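Local coordinates for protein of unknown function with a cupin-like fold (PDB 3CJX), which is of unknown function but adopts a cupin-like fold of two beta sheets and belongs to the ChrR-like cupin domain family, at residues 53-58 against 97-102; 60-65 against 119-124; 13-18 against 31-36. All blocks are in the same frame, centred on the assembly; numbering follows the deposited sequence. Where two conformers were deposited one is given.

Interaction 1 (53-58 against 97-102)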
ATOM      1  N   GLY A  53       3.470 -15.184  -7.404  1.00 36.82           N
ATOM      2  CA  GLY A  53       3.785 -14.967  -8.804  1.00 36.15           C
ATOM      3  C   GLY A  53       3.589 -13.569  -9.366  1.00 35.98           C
ATOM      4  O   GLY A  53       3.450 -13.403 -10.579  1.00 36.01           O
ATOM      5  N   LEU A  54       3.583 -12.557  -8.520  1.00 35.35           N
ATOM      6  CA  LEU A  54       3.382 -11.203  -9.024  1.00 36.15           C
ATOM      7  C   LEU A  54       4.672 -10.471  -9.299  1.00 36.00           C
ATOM      8  O   LEU A  54       5.675 -10.674  -8.634  1.00 36.21           O
ATOM      9  CB  LEU A  54       2.574 -10.347  -8.058  1.00 36.21           C
ATOM     10  CG  LEU A  54       1.146 -10.800  -7.771  1.00 39.48           C
ATOM     11  CD1 LEU A  54       0.482  -9.715  -6.941  1.00 35.37           C
ATOM     12  CD2 LEU A  54       0.349 -11.097  -9.065  1.00 33.80           C
ATOM     13  N   THR A  55       4.615  -9.638 -10.325  1.00 36.60           N
ATOM     14  CA  THR A  55       5.689  -8.741 -10.702  1.00 36.37           C
ATOM     15  C   THR A  55       5.028  -7.407 -10.996  1.00 36.39           C
ATOM     16  O   THR A  55       4.414  -7.227 -12.030  1.00 37.39           O
ATOM     17  CB  THR A  55       6.429  -9.231 -11.923  1.00 35.82           C
ATOM     18  OG1 THR A  55       7.149 -10.401 -11.563  1.00 34.59           O
ATOM     19  CG2 THR A  55       7.410  -8.183 -12.405  1.00 30.25           C
ATOM     20  N   LEU A  56       5.114  -6.489 -10.058  1.00 36.89           N
ATOM     21  CA  LEU A  56       4.496  -5.182 -10.231  1.00 37.39           C
ATOM     22  C   LEU A  56       5.367  -4.296 -11.104  1.00 37.44           C
ATOM     23  O   LEU A  56       6.503  -4.650 -11.419  1.00 36.00           O
ATOM     24  CB  LEU A  56       4.251  -4.532  -8.870  1.00 37.77           C
ATOM     25  CG  LEU A  56       3.314  -5.311  -7.955  1.00 39.22           C
ATOM     26  CD1 LEU A  56       3.303  -4.639  -6.599  1.00 38.90           C
ATOM     27  CD2 LEU A  56       1.917  -5.428  -8.566  1.00 38.38           C
ATOM     28  N   PRO A  57       4.827  -3.140 -11.528  1.00 39.09           N
ATOM     29  CA  PRO A  57       5.651  -2.271 -12.337  1.00 38.95           C
ATOM     30  C   PRO A  57       6.716  -1.616 -11.478  1.00 38.18           C
ATOM     31  O   PRO A  57       6.666  -1.723 -10.260  1.00 37.97           O
ATOM     32  CB  PRO A  57       4.648  -1.226 -12.854  1.00 39.70           C
ATOM     33  CG  PRO A  57       3.307  -1.737 -12.506  1.00 39.08           C
ATOM     34  CD  PRO A  57       3.486  -2.561 -11.318  1.00 39.13           C
ATOM     35  N   LEU A  58       7.687  -0.968 -12.108  1.00 39.13           N
ATOM     36  CA  LEU A  58       8.713  -0.238 -11.363  1.00 39.27           C
ATOM     37  C   LEU A  58       8.062   0.957 -10.650  1.00 39.58           C
ATOM     38  O   LEU A  58       7.323   1.713 -11.258  1.00 38.00           O
ATOM     39  CB  LEU A  58       9.839   0.269 -12.271  1.00 38.74           C
ATOM     40  CG  LEU A  58      10.959  -0.647 -12.763  1.00 36.89           C
ATOM     41  CD1 LEU A  58      11.793   0.092 -13.776  1.00 37.26           C
ATOM     42  CD2 LEU A  58      11.845  -1.064 -11.644  1.00 39.73           C
ATOM     43  N   ILE A  97      14.028   3.495  -6.863  1.00 41.93           N
ATOM     44  CA  ILE A  97      13.153   2.874  -7.831  1.00 41.61           C
ATOM     45  C   ILE A  97      13.458   1.375  -7.829  1.00 41.33           C
ATOM     46  O   ILE A  97      14.580   0.974  -8.088  1.00 42.46           O
ATOM     47  CB  ILE A  97      13.324   3.510  -9.241  1.00 41.38           C
ATOM     48  CG1 ILE A  97      12.425   2.807 -10.268  1.00 41.86           C
ATOM     49  CG2 ILE A  97      14.784   3.485  -9.665  1.00 39.34           C
ATOM     50  CD1 ILE A  97      12.390   3.517 -11.623  1.00 40.96           C
ATOM     51  N   HIS A  98      12.473   0.556  -7.484  1.00 40.82           N
ATOM     52  CA  HIS A  98      12.641  -0.895  -7.483  1.00 40.78           C
ATOM     53  C   HIS A  98      11.370  -1.540  -7.989  1.00 38.84           C
ATOM     54  O   HIS A  98      10.365  -0.868  -8.166  1.00 37.59           O
ATOM     55  CB  HIS A  98      12.969  -1.428  -6.081  1.00 42.31           C
ATOM     56  CG  HIS A  98      14.196  -0.824  -5.480  1.00 45.82           C
ATOM     57  ND1 HIS A  98      14.151   0.031  -4.399  1.00 49.15           N
ATOM     58  CD2 HIS A  98      15.496  -0.900  -5.847  1.00 48.63           C
ATOM     59  CE1 HIS A  98      15.374   0.434  -4.108  1.00 48.98           C
ATOM     60  NE2 HIS A  98      16.209  -0.111  -4.974  1.00 48.97           N
ATOM     61  N   GLN A  99      11.430  -2.853  -8.198  1.00 38.66           N
ATOM     62  CA  GLN A  99      10.309  -3.639  -8.710  1.00 37.84           C
ATOM     63  C   GLN A  99       9.951  -4.820  -7.798  1.00 36.46           C
ATOM     64  O   GLN A  99      10.725  -5.762  -7.659  1.00 35.01           O
ATOM     65  CB  GLN A  99      10.654  -4.157 -10.101  1.00 38.01           C
ATOM     66  CG  GLN A  99       9.597  -5.059 -10.673  1.00 37.21           C
ATOM     67  CD  GLN A  99       9.838  -5.413 -12.103  1.00 35.77           C
ATOM     68  OE1 GLN A  99      10.939  -5.818 -12.493  1.00 32.27           O
ATOM     69  NE2 GLN A  99       8.790  -5.291 -12.906  1.00 34.75           N
ATOM     70  N   PHE A 100       8.743  -4.763  -7.250  1.00 35.89           N
ATOM     71  CA  PHE A 100       8.206  -5.749  -6.318  1.00 35.77           C
ATOM     72  C   PHE A 100       7.878  -7.053  -7.049  1.00 35.08           C
ATOM     73  O   PHE A 100       7.302  -7.039  -8.136  1.00 34.59           O
ATOM     74  CB  PHE A 100       6.936  -5.162  -5.661  1.00 35.34           C
ATOM     75  CG  PHE A 100       6.341  -6.001  -4.569  1.00 36.25           C
ATOM     76  CD1 PHE A 100       5.371  -6.958  -4.855  1.00 37.30           C
ATOM     77  CD2 PHE A 100       6.701  -5.796  -3.248  1.00 37.44           C
ATOM     78  CE1 PHE A 100       4.804  -7.718  -3.849  1.00 37.64           C
ATOM     79  CE2 PHE A 100       6.147  -6.552  -2.231  1.00 37.52           C
ATOM     80  CZ  PHE A 100       5.196  -7.506  -2.519  1.00 37.60           C
ATOM     81  N   ASN A 101       8.258  -8.171  -6.444  1.00 33.93           N
ATOM     82  CA  ASN A 101       7.950  -9.480  -6.970  1.00 34.48           C
ATOM     83  C   ASN A 101       7.560 -10.415  -5.835  1.00 34.65           C
ATOM     84  O   ASN A 101       8.165 -10.348  -4.757  1.00 33.63           O
ATOM     85  CB  ASN A 101       9.178 -10.132  -7.614  1.00 34.87           C
ATOM     86  CG  ASN A 101       9.690  -9.399  -8.839  1.00 34.89           C
ATOM     87  OD1 ASN A 101       9.222  -9.628  -9.958  1.00 34.60           O
ATOM     88  ND2 ASN A 101      10.728  -8.596  -8.646  1.00 32.81           N
ATOM     89  N   THR A 102       6.552 -11.258  -6.069  1.00 34.53           N
ATOM     90  CA  THR A 102       6.261 -12.361  -5.163  1.00 34.36           C
ATOM     91  C   THR A 102       6.623 -13.576  -5.985  1.00 34.45           C
ATOM     92  O   THR A 102       6.084 -13.758  -7.075  1.00 34.55           O
ATOM     93  CB  THR A 102       4.798 -12.486  -4.683  1.00 34.36           C
ATOM     94  OG1 THR A 102       3.894 -12.402  -5.791  1.00 33.16           O
ATOM     95  CG2 THR A 102       4.474 -11.424  -3.651  1.00 32.58           C
TER

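Interaction 2 (60-65 against 119-124)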
ATOM      1  N   PHE A  60       8.867   4.392  -8.677  1.00 40.13           N
ATOM      2  CA  PHE A  60       9.789   5.443  -8.238  1.00 38.69           C
ATOM      3  C   PHE A  60       9.140   6.132  -7.037  1.00 38.50           C
ATOM      4  O   PHE A  60       8.025   6.638  -7.153  1.00 38.52           O
ATOM      5  CB  PHE A  60      10.034   6.467  -9.345  1.00 39.23           C
ATOM      6  CG  PHE A  60      10.877   7.619  -8.925  1.00 37.26           C
ATOM      7  CD1 PHE A  60      12.246   7.534  -8.986  1.00 37.45           C
ATOM      8  CD2 PHE A  60      10.304   8.784  -8.463  1.00 38.86           C
ATOM      9  CE1 PHE A  60      13.038   8.587  -8.594  1.00 36.41           C
ATOM     10  CE2 PHE A  60      11.098   9.846  -8.061  1.00 39.97           C
ATOM     11  CZ  PHE A  60      12.466   9.748  -8.136  1.00 38.43           C
ATOM     12  N   HIS A  61       9.836   6.154  -5.898  1.00 38.73           N
ATOM     13  CA  HIS A  61       9.312   6.763  -4.655  1.00 38.59           C
ATOM     14  C   HIS A  61       9.757   8.203  -4.473  1.00 38.48           C
ATOM     15  O   HIS A  61      10.943   8.488  -4.537  1.00 37.48           O
ATOM     16  CB  HIS A  61       9.766   5.973  -3.428  1.00 38.03           C
ATOM     17  CG  HIS A  61       9.415   4.529  -3.495  1.00 43.15           C
ATOM     18  ND1 HIS A  61       8.109   4.088  -3.513  1.00 51.96           N
ATOM     19  CD2 HIS A  61      10.190   3.422  -3.578  1.00 48.84           C
ATOM     20  CE1 HIS A  61       8.096   2.768  -3.591  1.00 53.49           C
ATOM     21  NE2 HIS A  61       9.345   2.339  -3.640  1.00 53.48           N
ATOM     22  N   THR A  62       8.811   9.108  -4.245  1.00 38.39           N
ATOM     23  CA  THR A  62       9.151  10.498  -3.995  1.00 39.27           C
ATOM     24  C   THR A  62       9.342  10.782  -2.500  1.00 39.97           C
ATOM     25  O   THR A  62       9.774  11.860  -2.126  1.00 40.81           O
ATOM     26  CB  THR A  62       8.067  11.453  -4.528  1.00 39.92           C
ATOM     27  OG1 THR A  62       6.825  11.180  -3.872  1.00 37.95           O
ATOM     28  CG2 THR A  62       7.898  11.309  -6.049  1.00 36.83           C
ATOM     29  N   GLY A  63       8.974   9.823  -1.653  1.00 39.73           N
ATOM     30  CA  GLY A  63       9.115   9.944  -0.205  1.00 39.10           C
ATOM     31  C   GLY A  63       9.512   8.589   0.350  1.00 39.47           C
ATOM     32  O   GLY A  63       9.627   7.621  -0.436  1.00 40.43           O
ATOM     33  N   THR A  64       9.700   8.490   1.673  1.00 37.10           N
ATOM     34  CA  THR A  64      10.170   7.234   2.275  1.00 36.39           C
ATOM     35  C   THR A  64       9.137   6.121   2.291  1.00 34.77           C
ATOM     36  O   THR A  64       7.952   6.374   2.170  1.00 35.03           O
ATOM     37  CB  THR A  64      10.660   7.407   3.740  1.00 36.74           C
ATOM     38  OG1 THR A  64       9.561   7.752   4.583  1.00 38.52           O
ATOM     39  CG2 THR A  64      11.772   8.466   3.845  1.00 32.09           C
ATOM     40  N   VAL A  65       9.615   4.886   2.390  1.00 34.55           N
ATOM     41  CA  VAL A  65       8.747   3.705   2.544  1.00 34.81           C
ATOM     42  C   VAL A  65       9.268   2.862   3.688  1.00 33.78           C
ATOM     43  O   VAL A  65      10.444   2.491   3.706  1.00 32.26           O
ATOM     44  CB  VAL A  65       8.716   2.762   1.336  1.00 35.47           C
ATOM     45  CG1 VAL A  65       7.822   1.583   1.644  1.00 34.61           C
ATOM     46  CG2 VAL A  65       8.229   3.470   0.075  1.00 38.55           C
ATOM     47  N   CYS A 119       4.490  10.186  -3.227  1.00 41.52           N
ATOM     48  CA  CYS A 119       3.778   9.609  -4.317  1.00 42.00           C
ATOM     49  C   CYS A 119       4.591   8.521  -5.023  1.00 41.52           C
ATOM     50  O   CYS A 119       5.807   8.390  -4.835  1.00 42.37           O
ATOM     51  CB  CYS A 119       3.441  10.772  -5.240  1.00 41.91           C
ATOM     52  SG  CYS A 119       2.749  10.363  -6.735  1.00 49.21           S
ATOM     53  N   ASN A 120       3.883   7.735  -5.815  1.00 40.15           N
ATOM     54  CA  ASN A 120       4.535   6.697  -6.585  0.50 39.92           C
ATOM     55  C   ASN A 120       4.397   7.041  -8.048  1.00 39.74           C
ATOM     56  O   ASN A 120       3.327   7.372  -8.539  1.00 40.30           O
ATOM     57  CB  ASN A 120       4.021   5.290  -6.237  0.50 39.80           C
ATOM     58  CG  ASN A 120       4.623   4.750  -4.931  0.50 36.02           C
ATOM     59  OD1 ASN A 120       5.342   5.460  -4.226  0.50 38.70           O
ATOM     60  ND2 ASN A 120       4.344   3.491  -4.623  0.50 20.20           N
ATOM     61  N   VAL A 121       5.538   7.061  -8.734  1.00 38.41           N
ATOM     62  CA  VAL A 121       5.539   7.361 -10.162  1.00 37.71           C
ATOM     63  C   VAL A 121       5.904   6.020 -10.768  1.00 37.96           C
ATOM     64  O   VAL A 121       6.936   5.443 -10.427  1.00 36.48           O
ATOM     65  CB  VAL A 121       6.528   8.482 -10.570  1.00 36.92           C
ATOM     66  CG1 VAL A 121       6.347   8.831 -12.044  1.00 33.45           C
ATOM     67  CG2 VAL A 121       6.310   9.692  -9.712  1.00 33.25           C
ATOM     68  N   ASN A 122       5.046   5.539 -11.662  1.00 38.91           N
ATOM     69  CA  ASN A 122       5.172   4.200 -12.248  1.00 38.77           C
ATOM     70  C   ASN A 122       5.803   4.176 -13.623  1.00 38.10           C
ATOM     71  O   ASN A 122       5.398   4.931 -14.512  1.00 38.02           O
ATOM     72  CB  ASN A 122       3.782   3.556 -12.298  1.00 39.08           C
ATOM     73  CG  ASN A 122       3.130   3.470 -10.908  1.00 41.05           C
ATOM     74  OD1 ASN A 122       3.777   3.093  -9.930  1.00 43.01           O
ATOM     75  ND2 ASN A 122       1.860   3.838 -10.819  1.00 41.43           N
ATOM     76  N   PHE A 123       6.800   3.305 -13.789  1.00 38.17           N
ATOM     77  CA  PHE A 123       7.492   3.142 -15.057  1.00 38.45           C
ATOM     78  C   PHE A 123       7.610   1.663 -15.418  1.00 37.96           C
ATOM     79  O   PHE A 123       7.415   0.800 -14.575  1.00 37.80           O
ATOM     80  CB  PHE A 123       8.905   3.715 -14.991  1.00 38.25           C
ATOM     81  CG  PHE A 123       8.979   5.189 -14.710  1.00 37.76           C
ATOM     82  CD1 PHE A 123       9.010   6.098 -15.733  1.00 37.24           C
ATOM     83  CD2 PHE A 123       9.098   5.651 -13.424  1.00 38.50           C
ATOM     84  CE1 PHE A 123       9.116   7.453 -15.480  1.00 38.24           C
ATOM     85  CE2 PHE A 123       9.202   6.994 -13.163  1.00 38.01           C
ATOM     86  CZ  PHE A 123       9.213   7.901 -14.199  1.00 38.09           C
ATOM     87  N   THR A 124       7.898   1.399 -16.691  1.00 35.51           N
ATOM     88  CA  THR A 124       8.209   0.060 -17.203  1.00 33.63           C
ATOM     89  C   THR A 124       9.708  -0.116 -16.981  1.00 34.44           C
ATOM     90  O   THR A 124      10.404   0.862 -16.695  1.00 34.57           O
ATOM     91  CB  THR A 124       7.941  -0.050 -18.713  1.00 31.90           C
ATOM     92  OG1 THR A 124       8.580   1.039 -19.385  1.00 24.39           O
ATOM     93  CG2 THR A 124       6.464   0.029 -19.008  1.00 31.98           C
TER

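Interaction 3 (13-18 against 31-36). With SO4 (sulfate ion), chain I.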
ATOM      1  N   VAL A  13      -8.913   0.480  13.638  1.00 36.18           N
ATOM      2  CA  VAL A  13      -9.403  -0.354  12.559  1.00 36.22           C
ATOM      3  C   VAL A  13      -8.979  -1.796  12.760  1.00 36.01           C
ATOM      4  O   VAL A  13      -7.798  -2.067  12.853  1.00 37.51           O
ATOM      5  CB  VAL A  13      -8.812   0.102  11.220  1.00 37.03           C
ATOM      6  CG1 VAL A  13      -9.225  -0.842  10.119  1.00 36.49           C
ATOM      7  CG2 VAL A  13      -9.256   1.511  10.890  1.00 38.42           C
ATOM      8  N   ASP A  14      -9.923  -2.722  12.836  1.00 35.15           N
ATOM      9  CA  ASP A  14      -9.592  -4.136  12.961  1.00 35.23           C
ATOM     10  C   ASP A  14      -9.563  -4.748  11.558  1.00 35.38           C
ATOM     11  O   ASP A  14     -10.621  -4.927  10.935  1.00 35.18           O
ATOM     12  CB  ASP A  14     -10.625  -4.844  13.841  1.00 34.17           C
ATOM     13  CG  ASP A  14     -10.372  -6.345  13.966  1.00 35.85           C
ATOM     14  OD1 ASP A  14      -9.620  -6.919  13.149  1.00 35.17           O
ATOM     15  OD2 ASP A  14     -10.949  -6.972  14.880  1.00 39.21           O
ATOM     16  N   THR A  15      -8.369  -5.094  11.065  1.00 35.24           N
ATOM     17  CA  THR A  15      -8.263  -5.656   9.703  1.00 35.63           C
ATOM     18  C   THR A  15      -8.798  -7.086   9.533  1.00 35.89           C
ATOM     19  O   THR A  15      -8.883  -7.559   8.419  1.00 37.44           O
ATOM     20  CB  THR A  15      -6.835  -5.561   9.122  1.00 35.70           C
ATOM     21  OG1 THR A  15      -5.930  -6.354   9.899  1.00 37.39           O
ATOM     22  CG2 THR A  15      -6.357  -4.118   9.084  1.00 31.22           C
ATOM     23  N   THR A  16      -9.164  -7.766  10.619  1.00 36.25           N
ATOM     24  CA  THR A  16      -9.773  -9.111  10.537  1.00 35.29           C
ATOM     25  C   THR A  16     -11.311  -9.104  10.570  1.00 35.02           C
ATOM     26  O   THR A  16     -11.922 -10.131  10.343  1.00 35.30           O
ATOM     27  CB  THR A  16      -9.301 -10.045  11.680  1.00 34.88           C
ATOM     28  OG1 THR A  16      -9.877  -9.644  12.924  1.00 32.44           O
ATOM     29  CG2 THR A  16      -7.795 -10.048  11.795  1.00 33.34           C
ATOM     30  N   ALA A  17     -11.931  -7.963  10.860  1.00 34.91           N
ATOM     31  CA  ALA A  17     -13.398  -7.860  10.917  1.00 34.80           C
ATOM     32  C   ALA A  17     -14.096  -7.669   9.546  1.00 35.19           C
ATOM     33  O   ALA A  17     -15.325  -7.659   9.486  1.00 34.89           O
ATOM     34  CB  ALA A  17     -13.795  -6.737  11.861  1.00 33.21           C
ATOM     35  N   HIS A  18     -13.323  -7.479   8.469  1.00 35.51           N
ATOM     36  CA  HIS A  18     -13.874  -7.257   7.130  1.00 36.15           C
ATOM     37  C   HIS A  18     -12.911  -7.819   6.116  1.00 36.58           C
ATOM     38  O   HIS A  18     -11.708  -7.838   6.374  1.00 38.64           O
ATOM     39  CB  HIS A  18     -14.057  -5.758   6.840  1.00 36.26           C
ATOM     40  CG  HIS A  18     -14.929  -5.058   7.831  1.00 39.56           C
ATOM     41  ND1 HIS A  18     -16.306  -5.075   7.759  1.00 42.75           N
ATOM     42  CD2 HIS A  18     -14.621  -4.361   8.950  1.00 38.02           C
ATOM     43  CE1 HIS A  18     -16.808  -4.404   8.783  1.00 41.18           C
ATOM     44  NE2 HIS A  18     -15.805  -3.955   9.518  1.00 39.11           N
ATOM     45  N   ASP A  31      -4.427  -7.234  -2.947  1.00 37.18           N
ATOM     46  CA  ASP A  31      -5.559  -6.951  -2.070  1.00 36.89           C
ATOM     47  C   ASP A  31      -5.129  -6.025  -0.917  1.00 36.67           C
ATOM     48  O   ASP A  31      -4.130  -6.270  -0.255  1.00 37.02           O
ATOM     49  CB  ASP A  31      -6.098  -8.268  -1.537  1.00 36.95           C
ATOM     50  CG  ASP A  31      -6.553  -9.188  -2.647  1.00 37.95           C
ATOM     51  OD1 ASP A  31      -6.918  -8.675  -3.719  1.00 36.99           O
ATOM     52  OD2 ASP A  31      -6.570 -10.422  -2.452  1.00 39.52           O
ATOM     53  N   ILE A  32      -5.915  -4.991  -0.647  1.00 36.58           N
ATOM     54  CA  ILE A  32      -5.559  -3.972   0.342  1.00 36.13           C
ATOM     55  C   ILE A  32      -6.598  -3.814   1.415  1.00 36.22           C
ATOM     56  O   ILE A  32      -7.802  -4.034   1.178  1.00 35.96           O
ATOM     57  CB  ILE A  32      -5.527  -2.542  -0.296  1.00 36.04           C
ATOM     58  CG1 ILE A  32      -4.691  -2.503  -1.536  1.00 38.54           C
ATOM     59  CG2 ILE A  32      -4.906  -1.521   0.619  1.00 35.50           C
ATOM     60  CD1 ILE A  32      -3.248  -2.767  -1.232  1.00 36.08           C
ATOM     61  N   PHE A  33      -6.121  -3.413   2.591  1.00 36.05           N
ATOM     62  CA  PHE A  33      -6.989  -2.988   3.667  1.00 35.90           C
ATOM     63  C   PHE A  33      -6.453  -1.610   4.080  1.00 35.25           C
ATOM     64  O   PHE A  33      -5.388  -1.527   4.673  1.00 35.75           O
ATOM     65  CB  PHE A  33      -7.006  -3.964   4.845  1.00 36.31           C
ATOM     66  CG  PHE A  33      -8.228  -3.823   5.708  1.00 35.39           C
ATOM     67  CD1 PHE A  33      -8.539  -2.600   6.300  1.00 37.62           C
ATOM     68  CD2 PHE A  33      -9.074  -4.891   5.909  1.00 36.33           C
ATOM     69  CE1 PHE A  33      -9.654  -2.445   7.070  1.00 35.17           C
ATOM     70  CE2 PHE A  33     -10.191  -4.754   6.688  1.00 38.03           C
ATOM     71  CZ  PHE A  33     -10.481  -3.522   7.279  1.00 37.86           C
ATOM     72  N   PRO A  34      -7.186  -0.529   3.766  1.00 34.99           N
ATOM     73  CA  PRO A  34      -6.664   0.770   4.133  1.00 35.38           C
ATOM     74  C   PRO A  34      -6.763   0.996   5.629  1.00 35.47           C
ATOM     75  O   PRO A  34      -7.679   0.491   6.261  1.00 35.58           O
ATOM     76  CB  PRO A  34      -7.592   1.736   3.388  1.00 35.68           C
ATOM     77  CG  PRO A  34      -8.868   1.010   3.290  1.00 35.54           C
ATOM     78  CD  PRO A  34      -8.511  -0.423   3.129  1.00 34.67           C
ATOM     79  N   LEU A  35      -5.796   1.721   6.176  1.00 35.85           N
ATOM     80  CA  LEU A  35      -5.752   2.060   7.595  1.00 36.03           C
ATOM     81  C   LEU A  35      -5.797   3.586   7.782  1.00 35.14           C
ATOM     82  O   LEU A  35      -6.748   4.113   8.371  1.00 34.60           O
ATOM     83  CB  LEU A  35      -4.505   1.440   8.253  1.00 35.86           C
ATOM     84  CG  LEU A  35      -4.368  -0.059   7.955  1.00 34.79           C
ATOM     85  CD1 LEU A  35      -3.066  -0.636   8.485  1.00 29.66           C
ATOM     86  CD2 LEU A  35      -5.586  -0.784   8.537  1.00 27.23           C
ATOM     87  N   PHE A  36      -4.794   4.279   7.236  1.00 34.88           N
ATOM     88  CA  PHE A  36      -4.676   5.731   7.354  1.00 35.08           C
ATOM     89  C   PHE A  36      -4.340   6.363   6.010  1.00 35.08           C
ATOM     90  O   PHE A  36      -3.398   5.945   5.365  1.00 33.83           O
ATOM     91  CB  PHE A  36      -3.594   6.084   8.378  1.00 34.98           C
ATOM     92  CG  PHE A  36      -3.475   7.547   8.649  1.00 33.30           C
ATOM     93  CD1 PHE A  36      -4.242   8.138   9.629  1.00 34.63           C
ATOM     94  CD2 PHE A  36      -2.605   8.336   7.918  1.00 34.02           C
ATOM     95  CE1 PHE A  36      -4.147   9.485   9.880  1.00 36.09           C
ATOM     96  CE2 PHE A  36      -2.511   9.684   8.158  1.00 32.87           C
ATOM     97  CZ  PHE A  36      -3.274  10.259   9.137  1.00 34.68           C
TER
HETATM   98  S   SO4 I 201     -18.357  -6.894   5.528  1.00 75.50           S
HETATM   99  O1  SO4 I 201     -17.949  -7.025   4.127  1.00 70.75           O
HETATM  100  O2  SO4 I 201     -17.477  -7.643   6.432  1.00 72.92           O
HETATM  101  O3  SO4 I 201     -19.728  -7.387   5.692  1.00 69.59           O
HETATM  102  O4  SO4 I 201     -18.275  -5.483   5.891  1.00 76.75           O

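Interaction 1 (53-58 against 97-102)
Thr-55 and Asn-101 form a single backbone bridge, CA to CA 4.4 Å, at the centre of an irregular antiparallel pairing. It lays segment 53-58, a loop running from strand 43-50 of one cupin sheet into the first residue of strand 58-61 of the other, along strand 97-101. The two segments run 174° apart end to end, and backbone bonds flank the bridge: Thr-102 N donates to Leu-54 O and Leu-56 N to Phe-100 O. After Leu-56 the regular pairing is interrupted, and a side chain fills in before His-98 pairs through its backbone with His-59. Gln-99 has CG anti to its backbone N (chi1 176°). Its NE2 donates to Leu-56 O at 2.8 Å, lying nearly along the C=O axis, and the oxygen sits close to the Gln-99 amide plane. Gln-99 OE1 is held in turn by Thr-77 OG1, so both ends of the amide are bonded. At the bridge itself the two side chains lie side by side and point the same way; Thr-55 OG1 donates to Asn-101 OD1 at 2.7 Å, in the plane of the amide carbonyl. Thr-102 OG1, in turn, receives Leu-54 N at 2.8 Å and is also bonded to Ala-51 O, fixing the start of the loop. The apolar part is carried by leucines. Leu-56 CD1 approaches Phe-100 CD1 at 3.6 Å, coming obliquely to the ring, while Leu-58 places CD2 3.7 Å from Gln-99 CB, the two side chains crossing at about a right angle. Around the contact, the Phe-100 ring stacks on Trp-74 and meets Phe-50 of strand 43-50, Leu-54 and Leu-56 touch Thr-30 of strand 30-38, and Gln-99 pairs through its backbone with Thr-77, just beyond strand 73-76.

Interaction 2 (60-65 against 119-124)
The Phe-123 ring meets Phe-60 at its edge: CB of Phe-60 lies in the ring plane, 3.9 Å from CE2. Both residues belong to an antiparallel pairing of strands 58-61 and 120-123, neighbours in one of the two sheets of the cupin fold. The ring of Phe-60 itself turns away from this edge and is approached obliquely by Val-121 CG2. The third ring, His-61, carries Val-65 CG2, from the turn beyond the strand, over the centre of one face, 3.6 Å above the plane. Across the strands His-61 runs beside Asn-120, pointing the same way, although the orientation of the Asn-120 amide is doubtful. Phe-60 and Val-121 are a hydrogen-bonded pair, with Phe-60 N to Val-121 O at 2.8 Å and Val-121 N to Phe-60 O at 3.0 Å; their side chains share one face of the sheet. His-61 and Asn-120 form the next, non-hydrogen-bonded pair, CA to CA 5.2 Å, and occupy the other face. There the His-61 ring also touches Leu-116 of strand 110-117, in the second sheet, and NE2 makes a weak hydrogen bond to a glycerol, which may mark a pocket between the sheets. Val-121 instead packs on Tyr-129 and Leu-132 of strand 129-133. Just past the last bridge, Thr-62 N donates to Cys-119 O at 3.1 Å. Its side chain closes the pairing: chi1 of 61° places OG1 between the backbone N and the carbonyl carbon, where it accepts a nearly straight bond from Cys-119 N, 2.6 Å long with 167° at the hydrogen.

Interaction 3 (13-18 against 31-36)
Thr-15 lies over Phe-33 where an N-terminal loop, folded by a type I beta turn from Asp-14 to Ala-17, packs on strand 30-38 of the sheet that also holds strands 43-50 and 110-117. The evidence is a CH-pi contact: Thr-15 CA stands 3.9 Å from the centroid of the Phe-33 ring and 20° off its normal, offset toward the rim. Other parts of the loop reach the same ring. Val-13 CG1 comes obliquely to within 3.5 Å of CE1, and His-18 O lies at the ring edge, in plane, 3.5 Å from CE2. Leu-35 extends the apolar patch, its CD2 meeting Thr-15 CG2 at 3.5 Å, with the two side chains crossing at about a right angle. Leu-35 and Phe-36 both face Val-45, a classic beta bulge, and Phe-20 adds an edge-to-face contact with Phe-33. The turn is braced from within by Asp-14, whose OD1 accepts both Thr-16 N, on the anti side and completing an Asx turn, and Thr-16 OG1, on the syn side. Just after the turn His-18 ND1 donates to sulfate O4 at 2.7 Å and, weakly, to O2; the sulfur lies in the imidazole plane. Gly-152 N also binds this ion, which probably came from the crystallisation liquor, and a glycerol bonds weakly to His-18 NE2. Dispersion and CH-pi contacts thus carry the join between loop and strand, while the Asp-14 OD1 bonds to Thr-16 brace the turn; in the crystal, the sulfate charge beside ND1 might favour a protonated imidazole at His-18.

Overall arrangement
Interactions 1 and 2 form one continuous patch of sheet, their centres 12 Å apart: strand 58-61 lies between 97-101 and 120-123, and Leu-58 O meets Phe-123 N at 3.0 Å in a probable hydrogen bond. Leu-58 CD1 also packs against Thr-124 O at 3.3 Å. Their segments alternate along the chain. Interaction 3 belongs to the other sheet, on the opposite side of the chain's centre, its centre about 23 Å from each of the others; its nearest atoms are about 7 Å from interaction 1 and about 10 Å from interaction 2. Glycerol, probably from the crystallisation liquor, is found near all three: about 4 Å from the Phe-100 side chain and about 3 Å from those of His-61 and His-18.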